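Local coordinates for haloalkane dehalogenase (Mycobacterium rhodesiae, PDB 4MJ3), which probably hydrolyses the carbon-halogen bond of haloalkanes to yield the alcohol and a halide ion, at residues K240-A245 / P265-Q270. Residues are numbered along the deposited sequence; the frame is centred on the assembly and turned at random.
Sequences KPFLSA and PGARGQ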
loop_
_atom_site.group_PDB
_atom_site.type_symbol
_atom_site.label_atom_id
_atom_site.label_comp_id
_atom_site.label_asym_id
_atom_site.label_seq_id
_atom_site.Cartn_x
_atom_site.Cartn_y
_atom_site.Cartn_z
ATOM N N LYS A 240 2.436 -18.518 -9.198
ATOM C CA LYS A 240 1.463 -18.694 -8.137
ATOM C C LYS A 240 0.276 -17.751 -8.353
ATOM O O LYS A 240 0.354 -16.814 -9.163
ATOM C CB LYS A 240 2.102 -18.515 -6.759
ATOM C CG LYS A 240 2.914 -19.736 -6.344
ATOM C CD LYS A 240 3.670 -19.548 -5.041
ATOM C CE LYS A 240 4.891 -18.665 -5.243
ATOM N NZ LYS A 240 5.676 -18.533 -3.992
ATOM N N PRO A 241 -0.830 -18.008 -7.654
ATOM C CA PRO A 241 -2.063 -17.251 -7.968
ATOM C C PRO A 241 -1.960 -15.732 -7.856
ATOM O O PRO A 241 -1.456 -15.194 -6.860
ATOM C CB PRO A 241 -3.079 -17.813 -6.964
ATOM C CG PRO A 241 -2.611 -19.197 -6.726
ATOM C CD PRO A 241 -1.107 -19.100 -6.701
ATOM N N PHE A 242 -2.441 -15.062 -8.897
ATOM C CA PHE A 242 -2.410 -13.609 -8.990
ATOM C C PHE A 242 -3.785 -13.128 -9.460
ATOM O O PHE A 242 -4.269 -13.561 -10.517
ATOM C CB PHE A 242 -1.332 -13.206 -9.984
ATOM C CG PHE A 242 -1.096 -11.724 -10.030
ATOM C CD1 PHE A 242 -1.955 -10.895 -10.714
ATOM C CD2 PHE A 242 -0.000 -11.185 -9.377
ATOM C CE1 PHE A 242 -1.729 -9.521 -10.743
ATOM C CE2 PHE A 242 0.229 -9.830 -9.402
ATOM C CZ PHE A 242 -0.642 -9.008 -10.084
ATOM N N LEU A 243 -4.406 -12.256 -8.660
ATOM C CA LEU A 243 -5.728 -11.720 -8.931
ATOM C C LEU A 243 -5.664 -10.233 -9.221
ATOM O O LEU A 243 -5.046 -9.463 -8.468
ATOM C CB LEU A 243 -6.657 -11.927 -7.725
ATOM C CG LEU A 243 -8.126 -11.519 -7.954
ATOM C CD1 LEU A 243 -8.827 -12.543 -8.836
ATOM C CD2 LEU A 243 -8.879 -11.363 -6.648
ATOM N N SER A 244 -6.277 -9.845 -10.326
ATOM C CA SER A 244 -6.482 -8.447 -10.656
ATOM C C SER A 244 -7.851 -8.059 -10.123
ATOM O O SER A 244 -8.850 -8.634 -10.543
ATOM C CB SER A 244 -6.420 -8.246 -12.174
ATOM O OG SER A 244 -6.612 -6.885 -12.498
ATOM N N ALA A 245 -7.880 -7.074 -9.223
ATOM C CA ALA A 245 -9.088 -6.554 -8.607
ATOM C C ALA A 245 -9.066 -5.026 -8.557
ATOM O O ALA A 245 -9.307 -4.406 -7.513
ATOM C CB ALA A 245 -9.253 -7.146 -7.213
ATOM N N PRO A 265 2.346 -14.820 -15.101
ATOM C CA PRO A 265 1.793 -16.111 -15.559
ATOM C C PRO A 265 0.716 -16.671 -14.627
ATOM O O PRO A 265 -0.249 -17.275 -15.096
ATOM C CB PRO A 265 3.008 -17.039 -15.607
ATOM C CG PRO A 265 4.205 -16.158 -15.579
ATOM C CD PRO A 265 3.817 -14.834 -15.012
ATOM N N GLY A 266 0.885 -16.449 -13.324
ATOM C CA GLY A 266 -0.077 -16.914 -12.323
ATOM C C GLY A 266 -1.441 -16.231 -12.364
ATOM O O GLY A 266 -2.357 -16.635 -11.640
ATOM N N ALA A 267 -1.580 -15.186 -13.174
ATOM C CA ALA A 267 -2.899 -14.587 -13.431
ATOM C C ALA A 267 -3.748 -15.414 -14.383
ATOM O O ALA A 267 -4.969 -15.268 -14.408
ATOM C CB ALA A 267 -2.734 -13.177 -13.956
ATOM N N ARG A 268 -3.107 -16.282 -15.164
ATOM C CA ARG A 268 -3.816 -17.090 -16.178
ATOM C C ARG A 268 -4.788 -18.025 -15.443
ATOM O O ARG A 268 -4.400 -18.712 -14.498
ATOM C CB ARG A 268 -2.823 -17.883 -17.044
ATOM C CG ARG A 268 -1.898 -17.041 -17.929
ATOM N N GLY A 269 -6.055 -17.993 -15.848
ATOM C CA GLY A 269 -7.098 -18.853 -15.296
ATOM C C GLY A 269 -7.754 -18.399 -14.005
ATOM O O GLY A 269 -8.667 -19.055 -13.514
ATOM N N GLN A 270 -7.284 -17.296 -13.434
ATOM C CA GLN A 270 -7.880 -16.749 -12.226
ATOM C C GLN A 270 -9.083 -15.897 -12.635
ATOM O O GLN A 270 -9.086 -15.300 -13.706
ATOM C CB GLN A 270 -6.855 -15.905 -11.436
ATOM C CG GLN A 270 -5.674 -16.693 -10.900
ATOM C CD GLN A 270 -6.076 -17.703 -9.838
ATOM O OE1 GLN A 270 -7.043 -17.508 -9.108
ATOM N NE2 GLN A 270 -5.304 -18.763 -9.716
#
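The Phe242 ring meets Ala267 obliquely, its CD1 lying 4.0 Å from Ala267 CB. CG is anti to the backbone N (chi1 -173°), which carries the ring past 265-270, so that only CD1 comes near Ala267 CB, while Phe242 CB rests over the Gly266-Ala267 peptide. The second flat group, the Gln270 amide, lays one face against Pro241. Pro241 CB sits over that face, 3.7 Å from Gln270 NE2, and the two side chains cross obliquely. Gln270 CG is anti to its carbonyl carbon, and a bend at chi2 (-66°) turns the amide toward the proline. NE2 is hydrogen-bonded to Asn301 OD1, and Phe297 of helix 282-300 touches both Pro241 and Gln270.

Strand 242-244 belongs to the central sheet of the alpha/beta-hydrolase fold. Its parallel neighbour is strand 140-145, and on the other side Val273 pairs with Ser244, consistent with the last strand of the fold. Segment 265-270, which leads into the chain at Val273, follows helix 256-263. It runs from a short 3-10 segment into a type II turn at Ala267-Gln270, with Gly269 at positive phi.

One hydrogen bond joins the two backbones, from Phe242 N to Gly266 O at 3.2 Å. It is bent, with 143° at the hydrogen, and the donor sits above the carbonyl plane. Two CA-H...O contacts accompany it. Gly266 CA lies 3.2 Å from Lys240 O; being glycine, it lets the backbone come this close, with a CA hydrogen pointing at the oxygen. Ala267 CA lies 3.4 Å from Phe242 O. Gln270 CG also packs on Phe242 O, at 3.5 Å. This carbonyl is buried here without a conventional hydrogen-bond partner, so the CA-H contact may offset part of that cost. His272, just beyond the turn, is hydrogen-bonded to Ala267 O through NE2 and to Ser244 N through ND1, bridging the turn and the strand.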